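Local coordinates for omega-class glutathione S-transferase (Bombyx mori, PDB 3WD6), which binds glutathione and, as an omega-class member of its superfamily, probably acts as a glutathione transferase and glutathione-dependent dehydroascorbate reductase, at residues N34-P39 / Y224-E229; Y40-I45 / W185-R190; A149-A154 / E196-E201. All blocks are in the same frame, centred on the assembly; numbering follows the deposited sequence.

Contact 1. Residues N34-P39 / Y224-E229; sequences NMRYCP and YLIPLE. With GSH (glutathione), chain J.
R36 and Y224 slide past each other in opposite directions: CG of each is anti to its backbone N (chi1 -175° in R36), and a bend at chi2 (80°) turns CD of R36. The guanidinium comes to lie flat on the phenol ring, planes 17° apart, with R36 CZ 3.9 Å from the centroid of the Y224 ring, a cation-pi stack in which NH1 sits over the face toward the rim. The same guanidinium turns back on the backbone of its partner. R36 NH2 donates to Y224 O at 2.9 Å, approaching from above the carbonyl plane, and weaker bonds run from NH1 to that oxygen and from NH2 to L225 O. The NE group has a weak bond to N13. I226 closes in obliquely, its CG1 3.3 Å from R36 NH1, and its CD1 reaches Y37 CD1 at 3.8 Å; the Y37 ring also stacks on F234 of helix 228-240. At the far end of the phenol, N34 and Y224 come tip to tip: N34 ND2 donates to Y224 OH over 3.1 Å, close to its own amide plane, and also bonds N59. A water near the plane of the Y224 ring lies 2.6 Å from Y224 OH and within bonding distance of N34 OD1 and C38 O; with more acceptors near than protons, it cannot serve all of them at once. The loop that carries the glutathione-binding C38 is therefore tied to the C-terminal part of the chain by a cation-pi stack and hydrogen bonds. The buried guanidinium has carbonyl oxygens and an aromatic face to balance it, which would be expected to stabilise its positive charge.

Contact 2. Residues Y40-I45 / W185-R190; sequences YAQRTI and WFERLR. With GSH (glutathione), chain J.
The Y40 ring is sandwiched between W185 and glutathione: CZ2 of W185 stands 3.6 Å above one face and CB1 of the ligand lies over the opposite one. The indole comes edge-on, a T-shaped pair with centroids of the Y40 ring and the six-membered W185 ring 5.0 Å apart and planes at 69°. The same rim of W185 also meets R43. CH2 lies over one face of the R43 guanidinium, and R43 NE approaches CZ3 of W185 at 3.7 Å near the indole plane, the two side chains crossing at about a right angle. R43 is held in place from outside, by M181 O at NE and S92 OG at NH1, while Y40 OH bonds Q130.

Farther along helix 39-51, Q42 reaches across to two charged side chains. With CG anti to the backbone N (chi1 -172°) and an extended chain, its amide receives R188 NH1 at OE1 over 2.7 Å, in the carbonyl plane, and gives NE2 to E187 OE2, also at 2.7 Å but from above the carboxylate plane. These opposite charges match the two ends of the amide and should fix its rotation. E187 OE2 accepts from W183 as well.

The axes of segments 40-45 and 185-189 come within 11.5 Å, their N-to-C directions 119° apart, so long side chains bridge the gap. This is the interface between the thioredoxin-like N-terminal domain and the all-helical C-terminal domain of the glutathione transferase fold, at the edge of the glutathione site.

Contact 3. Residues A149-A154 / E196-E201; sequences AAYHKA and ERVRLE
The polar part of this contact is a single side-chain hydrogen bond: Y151 OH donates to V198 O at 2.8 Å, in the carbonyl plane and on a lone pair of that oxygen. CG of Y151 is anti to the backbone N (chi1 157°), and the ring points its hydroxyl at the loop; V198 O lies at the edge of the ring, near its plane. R197 O comes obliquely to the same ring, 3.8 Å from Y151 CE2.

Two methyl groups pack against the end of the phenol. V198 CG1 is 3.4 Å from Y151 OH, the two side chains crossing at about a right angle, and L200 CD2 comes within 3.5 Å of Y151 OH. The apolar pairs are Y151 CZ with V198 CG1 (4.2 Å) and with L200 CD2 (4.4 Å). L189 of helix 177-189 touches Y151, V198 and L200, and I129 and L132 of helix 127-138 pack on Y151.

Between neighbours on helix 145-165, Y151 CD2 lies over one face of the H152 ring, offset toward the rim. The imidazole makes its own bond, from ND1 to V148 O, and R197 pairs with D195.

Far from the glutathione site, the tyrosine joins helix 145-165 to the loop between helices 177-189 and 206-216, as part of the side-chain packing within the helical C-terminal domain of a glutathione transferase.

In the fold
Contacts 1 and 2 form one continuous region beside glutathione, their centres about 8 Å apart. Y37 O of contact 1 meets R188 NH2 of contact 2 at 2.8 Å, and I226 N of contact 1 lies 3.2 Å from E187 OE1 of contact 2, both probable hydrogen bonds. C38 and Y40, from adjacent parts of the chain, both belong to the glutathione pocket. Contact 3 lies on the far side of helix 177-189, its centre about 17 Å from that of contact 2 and about 22 Å from that of contact 1. L189 links it to contact 2, with CD1 3.5 Å from Y151 OH, whereas contacts 1 and 3 do not touch.

Contact 1. Residues N34-P39 / Y224-E229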
loop_
_atom_site.group_PDB
_atom_site.type_symbol
_atom_site.label_atom_id
_atom_site.label_comp_id
_atom_site.label_asym_id
_atom_site.label_seq_id
_atom_site.Cartn_x
_atom_site.Cartn_y
_atom_site.Cartn_z
ATOM N N ASN A 34 -6.416 -1.943 10.016
ATOM C CA ASN A 34 -6.205 -1.253 8.748
ATOM C C ASN A 34 -6.697 0.185 8.822
ATOM O O ASN A 34 -7.417 0.542 9.772
ATOM C CB ASN A 34 -7.033 -2.007 7.693
ATOM C CG ASN A 34 -6.840 -1.486 6.282
ATOM O OD1 ASN A 34 -5.708 -1.309 5.805
ATOM N ND2 ASN A 34 -7.958 -1.254 5.589
ATOM N N MET A 35 -6.309 1.015 7.849
ATOM C CA MET A 35 -7.172 2.135 7.483
ATOM C C MET A 35 -7.198 2.284 5.970
ATOM O O MET A 35 -6.162 2.192 5.307
ATOM C CB MET A 35 -6.871 3.423 8.242
ATOM C CG MET A 35 -5.975 4.377 7.551
ATOM S SD MET A 35 -6.810 5.627 6.514
ATOM C CE MET A 35 -5.368 6.703 6.306
ATOM N N ARG A 36 -8.412 2.483 5.449
ATOM C CA ARG A 36 -8.739 2.240 4.046
ATOM C C ARG A 36 -7.792 2.961 3.082
ATOM O O ARG A 36 -7.499 2.455 1.987
ATOM C CB ARG A 36 -10.211 2.608 3.771
ATOM C CG ARG A 36 -10.718 2.293 2.352
ATOM C CD ARG A 36 -11.066 0.819 2.193
ATOM N NE ARG A 36 -11.522 0.486 0.838
ATOM C CZ ARG A 36 -10.743 0.484 -0.250
ATOM N NH1 ARG A 36 -9.452 0.831 -0.170
ATOM N NH2 ARG A 36 -11.262 0.132 -1.424
ATOM N N TYR A 37 -7.293 4.118 3.506
ATOM C CA TYR A 37 -6.507 4.987 2.642
ATOM C C TYR A 37 -5.030 4.872 2.983
ATOM O O TYR A 37 -4.193 5.562 2.394
ATOM C CB TYR A 37 -7.023 6.439 2.780
ATOM C CG TYR A 37 -8.510 6.513 2.489
ATOM C CD1 TYR A 37 -8.984 6.744 1.200
ATOM C CD2 TYR A 37 -9.436 6.282 3.488
ATOM C CE1 TYR A 37 -10.356 6.770 0.930
ATOM C CE2 TYR A 37 -10.791 6.308 3.234
ATOM C CZ TYR A 37 -11.252 6.539 1.959
ATOM O OH TYR A 37 -12.624 6.562 1.738
ATOM N N CYS A 38 -4.696 3.999 3.932
ATOM C CA CYS A 38 -3.290 3.815 4.269
ATOM C C CYS A 38 -2.536 2.955 3.235
ATOM O O CYS A 38 -2.821 1.755 3.077
ATOM C CB CYS A 38 -3.117 3.238 5.679
ATOM S SG CYS A 38 -1.354 2.983 6.085
ATOM N N PRO A 39 -1.551 3.556 2.536
ATOM C CA PRO A 39 -0.851 2.710 1.550
ATOM C C PRO A 39 -0.061 1.600 2.218
ATOM O O PRO A 39 0.063 0.518 1.613
ATOM C CB PRO A 39 0.105 3.679 0.826
ATOM C CG PRO A 39 0.298 4.818 1.789
ATOM C CD PRO A 39 -1.017 4.928 2.584
ATOM N N TYR A 224 -9.701 -3.975 -4.434
ATOM C CA TYR A 224 -9.443 -3.019 -3.355
ATOM C C TYR A 224 -9.257 -1.577 -3.868
ATOM O O TYR A 224 -9.025 -0.666 -3.079
ATOM C CB TYR A 224 -8.201 -3.451 -2.535
ATOM C CG TYR A 224 -8.003 -2.734 -1.205
ATOM C CD1 TYR A 224 -8.966 -2.814 -0.201
ATOM C CD2 TYR A 224 -6.834 -2.007 -0.936
ATOM C CE1 TYR A 224 -8.790 -2.169 1.049
ATOM C CE2 TYR A 224 -6.639 -1.357 0.322
ATOM C CZ TYR A 224 -7.636 -1.449 1.301
ATOM O OH TYR A 224 -7.496 -0.823 2.529
ATOM N N LEU A 225 -9.323 -1.375 -5.183
ATOM C CA LEU A 225 -9.139 -0.030 -5.753
ATOM C C LEU A 225 -10.019 1.032 -5.077
ATOM O O LEU A 225 -11.190 0.779 -4.749
ATOM C CB LEU A 225 -9.464 -0.021 -7.243
ATOM C CG LEU A 225 -8.352 -0.540 -8.149
ATOM C CD1 LEU A 225 -8.831 -0.478 -9.624
ATOM C CD2 LEU A 225 -7.049 0.262 -7.928
ATOM N N ILE A 226 -9.451 2.215 -4.876
ATOM C CA ILE A 226 -10.235 3.359 -4.458
ATOM C C ILE A 226 -10.627 4.164 -5.711
ATOM O O ILE A 226 -9.740 4.630 -6.449
ATOM C CB ILE A 226 -9.416 4.226 -3.502
ATOM C CG1 ILE A 226 -8.995 3.373 -2.297
ATOM C CG2 ILE A 226 -10.196 5.489 -3.075
ATOM C CD1 ILE A 226 -8.067 4.088 -1.311
ATOM N N PRO A 227 -11.949 4.322 -5.972
ATOM C CA PRO A 227 -12.330 5.148 -7.134
ATOM C C PRO A 227 -11.618 6.511 -7.068
ATOM O O PRO A 227 -11.596 7.145 -5.993
ATOM C CB PRO A 227 -13.845 5.319 -6.970
ATOM C CG PRO A 227 -14.279 4.132 -6.163
ATOM C CD PRO A 227 -13.128 3.874 -5.203
ATOM N N LEU A 228 -11.024 6.947 -8.180
ATOM C CA LEU A 228 -10.121 8.104 -8.153
ATOM C C LEU A 228 -10.740 9.423 -7.655
ATOM O O LEU A 228 -10.047 10.250 -7.037
ATOM C CB LEU A 228 -9.447 8.294 -9.516
ATOM C CG LEU A 228 -8.241 7.372 -9.717
ATOM C CD1 LEU A 228 -7.752 7.398 -11.152
ATOM C CD2 LEU A 228 -7.117 7.754 -8.744
ATOM N N GLU A 229 -12.028 9.628 -7.917
ATOM C CA GLU A 229 -12.669 10.841 -7.436
ATOM C C GLU A 229 -12.789 10.783 -5.918
ATOM O O GLU A 229 -12.693 11.805 -5.242
ATOM C CB GLU A 229 -14.044 11.051 -8.084
ATOM C CG GLU A 229 -15.128 10.096 -7.598
ATOM C CD GLU A 229 -15.092 8.757 -8.312
ATOM O OE1 GLU A 229 -14.054 8.442 -8.959
ATOM O OE2 GLU A 229 -16.106 8.018 -8.216
HETATM N N1 GSH J . 6.785 1.498 8.721
HETATM C CA1 GSH J . 5.352 1.260 8.933
HETATM C C1 GSH J . 4.818 0.127 8.062
HETATM O O11 GSH J . 3.813 -0.584 8.429
HETATM O O12 GSH J . 5.413 -0.131 6.957
HETATM C CB1 GSH J . 4.606 2.563 8.681
HETATM C CG1 GSH J . 3.115 2.518 8.587
HETATM C CD1 GSH J . 2.417 3.847 8.728
HETATM O OE1 GSH J . 3.016 4.910 8.603
HETATM N N2 GSH J . 1.015 3.888 9.016
HETATM C CA2 GSH J . 0.401 5.211 9.167
HETATM C C2 GSH J . -0.031 5.356 10.610
HETATM O O2 GSH J . -0.569 4.404 11.163
HETATM C CB2 GSH J . -0.795 5.315 8.288
HETATM S SG2 GSH J . -0.555 5.616 6.575
HETATM N N3 GSH J . 0.178 6.605 11.310
HETATM C CA3 GSH J . -0.247 6.741 12.704
HETATM C C3 GSH J . -0.600 8.106 13.143
HETATM O O31 GSH J . -1.533 8.725 12.565
HETATM O O32 GSH J . 0.025 8.634 14.096
HETATM O O HOH W 1 -5.194 -0.003 3.441
#

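Contact 2. Residues Y40-I45 / W185-R190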
loop_
_atom_site.group_PDB
_atom_site.type_symbol
_atom_site.label_atom_id
_atom_site.label_comp_id
_atom_site.label_asym_id
_atom_site.label_seq_id
_atom_site.Cartn_x
_atom_site.Cartn_y
_atom_site.Cartn_z
ATOM N N TYR A 40 0.476 1.855 3.417
ATOM C CA TYR A 40 1.277 0.831 4.088
ATOM C C TYR A 40 0.415 -0.374 4.418
ATOM O O TYR A 40 0.800 -1.525 4.157
ATOM C CB TYR A 40 1.985 1.383 5.331
ATOM C CG TYR A 40 3.068 2.359 4.962
ATOM C CD1 TYR A 40 4.303 1.913 4.487
ATOM C CD2 TYR A 40 2.842 3.733 5.030
ATOM C CE1 TYR A 40 5.294 2.808 4.119
ATOM C CE2 TYR A 40 3.832 4.641 4.663
ATOM C CZ TYR A 40 5.054 4.171 4.212
ATOM O OH TYR A 40 6.026 5.071 3.836
ATOM N N ALA A 41 -0.760 -0.113 4.976
ATOM C CA ALA A 41 -1.693 -1.189 5.273
ATOM C C ALA A 41 -2.144 -1.885 3.980
ATOM O O ALA A 41 -2.432 -3.088 3.990
ATOM C CB ALA A 41 -2.873 -0.650 6.050
ATOM N N GLN A 42 -2.188 -1.142 2.869
ATOM C CA GLN A 42 -2.594 -1.730 1.580
ATOM C C GLN A 42 -1.684 -2.902 1.159
ATOM O O GLN A 42 -2.144 -3.883 0.552
ATOM C CB GLN A 42 -2.647 -0.680 0.466
ATOM C CG GLN A 42 -3.252 -1.211 -0.830
ATOM C CD GLN A 42 -3.330 -0.152 -1.926
ATOM O OE1 GLN A 42 -2.884 0.996 -1.732
ATOM N NE2 GLN A 42 -3.886 -0.534 -3.094
ATOM N N ARG A 43 -0.398 -2.794 1.486
ATOM C CA ARG A 43 0.546 -3.886 1.256
ATOM C C ARG A 43 0.035 -5.191 1.837
ATOM O O ARG A 43 0.133 -6.249 1.195
ATOM C CB ARG A 43 1.904 -3.558 1.882
ATOM C CG ARG A 43 2.680 -2.529 1.135
ATOM C CD ARG A 43 3.824 -2.067 1.967
ATOM N NE ARG A 43 4.857 -1.430 1.159
ATOM C CZ ARG A 43 5.968 -0.909 1.657
ATOM N NH1 ARG A 43 6.175 -0.931 2.982
ATOM N NH2 ARG A 43 6.869 -0.377 0.828
ATOM N N THR A 44 -0.500 -5.122 3.056
ATOM C CA THR A 44 -0.957 -6.325 3.739
ATOM C C THR A 44 -2.214 -6.880 3.052
ATOM O O THR A 44 -2.319 -8.087 2.817
ATOM C CB THR A 44 -1.192 -6.047 5.236
ATOM O OG1 THR A 44 0.032 -5.582 5.838
ATOM C CG2 THR A 44 -1.681 -7.308 5.947
ATOM N N ILE A 45 -3.166 -6.000 2.725
ATOM C CA ILE A 45 -4.362 -6.380 1.940
ATOM C C ILE A 45 -4.013 -7.051 0.600
ATOM O O ILE A 45 -4.570 -8.105 0.252
ATOM C CB ILE A 45 -5.223 -5.137 1.600
ATOM C CG1 ILE A 45 -5.520 -4.305 2.860
ATOM C CG2 ILE A 45 -6.482 -5.543 0.861
ATOM C CD1 ILE A 45 -6.308 -5.064 3.909
ATOM N N TRP A 185 1.743 3.170 -4.055
ATOM C CA TRP A 185 2.164 4.507 -4.451
ATOM C C TRP A 185 1.854 4.757 -5.907
ATOM O O TRP A 185 1.444 5.860 -6.264
ATOM C CB TRP A 185 3.602 4.800 -4.043
ATOM C CG TRP A 185 3.612 4.916 -2.567
ATOM C CD1 TRP A 185 3.349 6.044 -1.828
ATOM C CD2 TRP A 185 3.772 3.843 -1.617
ATOM N NE1 TRP A 185 3.382 5.743 -0.485
ATOM C CE2 TRP A 185 3.641 4.407 -0.325
ATOM C CE3 TRP A 185 4.039 2.473 -1.735
ATOM C CZ2 TRP A 185 3.760 3.648 0.841
ATOM C CZ3 TRP A 185 4.164 1.716 -0.574
ATOM C CH2 TRP A 185 4.024 2.307 0.699
ATOM N N PHE A 186 1.987 3.726 -6.739
ATOM C CA PHE A 186 1.508 3.851 -8.107
ATOM C C PHE A 186 -0.010 4.099 -8.173
ATOM O O PHE A 186 -0.478 4.867 -9.041
ATOM C CB PHE A 186 1.920 2.643 -8.943
ATOM C CG PHE A 186 3.399 2.590 -9.214
ATOM C CD1 PHE A 186 4.117 3.768 -9.480
ATOM C CD2 PHE A 186 4.081 1.377 -9.182
ATOM C CE1 PHE A 186 5.499 3.729 -9.719
ATOM C CE2 PHE A 186 5.457 1.325 -9.434
ATOM C CZ PHE A 186 6.166 2.505 -9.700
ATOM N N GLU A 187 -0.778 3.463 -7.282
ATOM C CA GLU A 187 -2.218 3.669 -7.277
ATOM C C GLU A 187 -2.487 5.147 -7.034
ATOM O O GLU A 187 -3.378 5.745 -7.655
ATOM C CB GLU A 187 -2.927 2.810 -6.207
ATOM C CG GLU A 187 -4.463 2.925 -6.273
ATOM C CD GLU A 187 -5.227 1.886 -5.437
ATOM O OE1 GLU A 187 -6.290 2.233 -4.861
ATOM O OE2 GLU A 187 -4.792 0.709 -5.366
ATOM N N ARG A 188 -1.693 5.733 -6.141
ATOM C CA ARG A 188 -1.855 7.132 -5.742
ATOM C C ARG A 188 -1.315 8.099 -6.799
ATOM O O ARG A 188 -1.880 9.174 -7.009
ATOM C CB ARG A 188 -1.212 7.378 -4.363
ATOM C CG ARG A 188 -2.129 7.005 -3.179
ATOM C CD ARG A 188 -1.409 6.239 -2.073
ATOM N NE ARG A 188 -2.335 5.784 -1.027
ATOM C CZ ARG A 188 -2.910 4.581 -1.001
ATOM N NH1 ARG A 188 -2.651 3.699 -1.955
ATOM N NH2 ARG A 188 -3.732 4.252 -0.019
ATOM N N LEU A 189 -0.245 7.704 -7.485
ATOM C CA LEU A 189 0.355 8.547 -8.520
ATOM C C LEU A 189 -0.735 8.961 -9.523
ATOM O O LEU A 189 -0.748 10.097 -10.013
ATOM C CB LEU A 189 1.517 7.803 -9.220
ATOM C CG LEU A 189 2.374 8.444 -10.330
ATOM C CD1 LEU A 189 3.668 7.658 -10.557
ATOM C CD2 LEU A 189 1.611 8.602 -11.653
ATOM N N ARG A 190 -1.651 8.029 -9.794
ATOM C CA ARG A 190 -2.765 8.261 -10.708
ATOM C C ARG A 190 -3.601 9.509 -10.335
ATOM O O ARG A 190 -4.059 10.246 -11.216
ATOM C CB ARG A 190 -3.640 7.003 -10.800
ATOM C CG ARG A 190 -3.084 5.931 -11.736
ATOM C CD ARG A 190 -3.574 4.510 -11.390
ATOM N NE ARG A 190 -5.000 4.260 -11.607
ATOM C CZ ARG A 190 -5.915 4.200 -10.631
ATOM N NH1 ARG A 190 -5.561 4.397 -9.365
ATOM N NH2 ARG A 190 -7.188 3.938 -10.914
HETATM N N1 GSH J . 6.785 1.498 8.721
HETATM C CA1 GSH J . 5.352 1.260 8.933
HETATM C C1 GSH J . 4.818 0.127 8.062
HETATM O O11 GSH J . 3.813 -0.584 8.429
HETATM O O12 GSH J . 5.413 -0.131 6.957
HETATM C CB1 GSH J . 4.606 2.563 8.681
HETATM C CG1 GSH J . 3.115 2.518 8.587
HETATM C CD1 GSH J . 2.417 3.847 8.728
HETATM O OE1 GSH J . 3.016 4.910 8.603
HETATM N N2 GSH J . 1.015 3.888 9.016
HETATM C CA2 GSH J . 0.401 5.211 9.167
HETATM C C2 GSH J . -0.031 5.356 10.610
HETATM O O2 GSH J . -0.569 4.404 11.163
HETATM C CB2 GSH J . -0.795 5.315 8.288
HETATM S SG2 GSH J . -0.555 5.616 6.575
HETATM N N3 GSH J . 0.178 6.605 11.310
HETATM C CA3 GSH J . -0.247 6.741 12.704
HETATM C C3 GSH J . -0.600 8.106 13.143
HETATM O O31 GSH J . -1.533 8.725 12.565
HETATM O O32 GSH J . 0.025 8.634 14.096
HETATM O O HOH W 2 -5.475 1.911 -0.082
#

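Contact 3. Residues A149-A154 / E196-E201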
loop_
_atom_site.group_PDB
_atom_site.type_symbol
_atom_site.label_atom_id
_atom_site.label_comp_id
_atom_site.label_asym_id
_atom_site.label_seq_id
_atom_site.Cartn_x
_atom_site.Cartn_y
_atom_site.Cartn_z
ATOM N N ALA A 149 13.355 15.440 -8.463
ATOM C CA ALA A 149 14.404 14.714 -9.175
ATOM C C ALA A 149 14.626 13.295 -8.603
ATOM O O ALA A 149 14.779 12.326 -9.362
ATOM C CB ALA A 149 15.701 15.515 -9.161
ATOM N N ALA A 150 14.656 13.179 -7.276
ATOM C CA ALA A 150 14.858 11.888 -6.629
ATOM C C ALA A 150 13.747 10.911 -7.035
ATOM O O ALA A 150 13.993 9.740 -7.352
ATOM C CB ALA A 150 14.897 12.056 -5.118
ATOM N N TYR A 151 12.524 11.419 -7.010
ATOM C CA TYR A 151 11.352 10.690 -7.442
ATOM C C TYR A 151 11.530 10.137 -8.868
ATOM O O TYR A 151 11.249 8.961 -9.130
ATOM C CB TYR A 151 10.139 11.620 -7.317
ATOM C CG TYR A 151 8.935 11.311 -8.183
ATOM C CD1 TYR A 151 8.043 10.294 -7.850
ATOM C CD2 TYR A 151 8.656 12.086 -9.306
ATOM C CE1 TYR A 151 6.929 10.035 -8.640
ATOM C CE2 TYR A 151 7.541 11.840 -10.098
ATOM C CZ TYR A 151 6.683 10.814 -9.764
ATOM O OH TYR A 151 5.574 10.575 -10.549
ATOM N N HIS A 152 12.020 10.973 -9.777
ATOM C CA HIS A 152 12.273 10.533 -11.148
ATOM C C HIS A 152 13.367 9.494 -11.238
ATOM O O HIS A 152 13.304 8.603 -12.090
ATOM C CB HIS A 152 12.594 11.711 -12.069
ATOM C CG HIS A 152 11.385 12.484 -12.481
ATOM N ND1 HIS A 152 11.037 13.685 -11.899
ATOM C CD2 HIS A 152 10.423 12.211 -13.394
ATOM C CE1 HIS A 152 9.921 14.130 -12.449
ATOM N NE2 HIS A 152 9.530 13.256 -13.360
ATOM N N LYS A 153 14.379 9.622 -10.390
ATOM C CA LYS A 153 15.429 8.615 -10.313
ATOM C C LYS A 153 14.779 7.317 -9.895
ATOM O O LYS A 153 15.143 6.234 -10.370
ATOM C CB LYS A 153 16.474 8.989 -9.254
ATOM C CG LYS A 153 17.677 9.772 -9.773
ATOM C CD LYS A 153 18.839 9.743 -8.748
ATOM C CE LYS A 153 19.542 8.369 -8.742
ATOM N NZ LYS A 153 20.446 8.128 -7.571
ATOM N N ALA A 154 13.820 7.446 -8.981
ATOM C CA ALA A 154 13.105 6.306 -8.445
ATOM C C ALA A 154 12.370 5.591 -9.578
ATOM O O ALA A 154 12.522 4.375 -9.767
ATOM C CB ALA A 154 12.138 6.758 -7.353
ATOM N N GLU A 196 1.984 19.016 -11.772
ATOM C CA GLU A 196 2.978 19.011 -12.845
ATOM C C GLU A 196 4.268 18.290 -12.419
ATOM O O GLU A 196 5.030 17.768 -13.248
ATOM C CB GLU A 196 3.246 20.454 -13.315
ATOM C CG GLU A 196 3.954 21.387 -12.289
ATOM C CD GLU A 196 3.041 21.925 -11.157
ATOM O OE1 GLU A 196 1.794 21.752 -11.217
ATOM O OE2 GLU A 196 3.591 22.534 -10.200
ATOM N N ARG A 197 4.479 18.248 -11.108
ATOM C CA ARG A 197 5.670 17.662 -10.509
ATOM C C ARG A 197 5.585 16.135 -10.429
ATOM O O ARG A 197 6.543 15.480 -10.011
ATOM C CB ARG A 197 5.851 18.230 -9.101
ATOM C CG ARG A 197 5.755 19.756 -9.026
ATOM C CD ARG A 197 5.706 20.262 -7.577
ATOM N NE ARG A 197 4.422 19.986 -6.937
ATOM C CZ ARG A 197 4.121 20.333 -5.689
ATOM N NH1 ARG A 197 5.015 20.970 -4.946
ATOM N NH2 ARG A 197 2.926 20.047 -5.179
ATOM N N VAL A 198 4.442 15.580 -10.832
ATOM C CA VAL A 198 4.194 14.146 -10.727
ATOM C C VAL A 198 3.887 13.509 -12.083
ATOM O O VAL A 198 4.286 12.380 -12.339
ATOM C CB VAL A 198 3.010 13.858 -9.780
ATOM C CG1 VAL A 198 2.811 12.347 -9.612
ATOM C CG2 VAL A 198 3.214 14.547 -8.436
ATOM N N ARG A 199 3.170 14.230 -12.942
ATOM C CA ARG A 199 2.716 13.683 -14.225
ATOM C C ARG A 199 3.881 13.028 -14.964
ATOM O O ARG A 199 5.005 13.542 -14.949
ATOM C CB ARG A 199 2.078 14.774 -15.099
ATOM C CG ARG A 199 1.120 14.229 -16.173
ATOM C CD ARG A 199 0.707 15.296 -17.213
ATOM N NE ARG A 199 1.751 15.538 -18.213
ATOM C CZ ARG A 199 1.812 14.945 -19.409
ATOM N NH1 ARG A 199 0.880 14.068 -19.778
ATOM N NH2 ARG A 199 2.812 15.230 -20.244
ATOM N N LEU A 200 3.615 11.899 -15.608
ATOM C CA LEU A 200 4.665 11.158 -16.287
ATOM C C LEU A 200 4.663 11.424 -17.785
ATOM O O LEU A 200 3.645 11.240 -18.458
ATOM C CB LEU A 200 4.509 9.658 -16.017
ATOM C CG LEU A 200 4.659 9.219 -14.556
ATOM C CD1 LEU A 200 4.594 7.701 -14.435
ATOM C CD2 LEU A 200 5.969 9.757 -13.975
ATOM N N GLU A 201 5.805 11.860 -18.307
ATOM C CA GLU A 201 5.959 12.047 -19.749
ATOM C C GLU A 201 5.840 10.679 -20.427
ATOM O O GLU A 201 6.636 9.775 -20.165
ATOM C CB GLU A 201 7.308 12.713 -20.068
ATOM C CG GLU A 201 7.393 13.374 -21.453
ATOM C CD GLU A 201 7.602 12.378 -22.608
ATOM O OE1 GLU A 201 8.407 11.427 -22.459
ATOM O OE2 GLU A 201 6.963 12.557 -23.671
#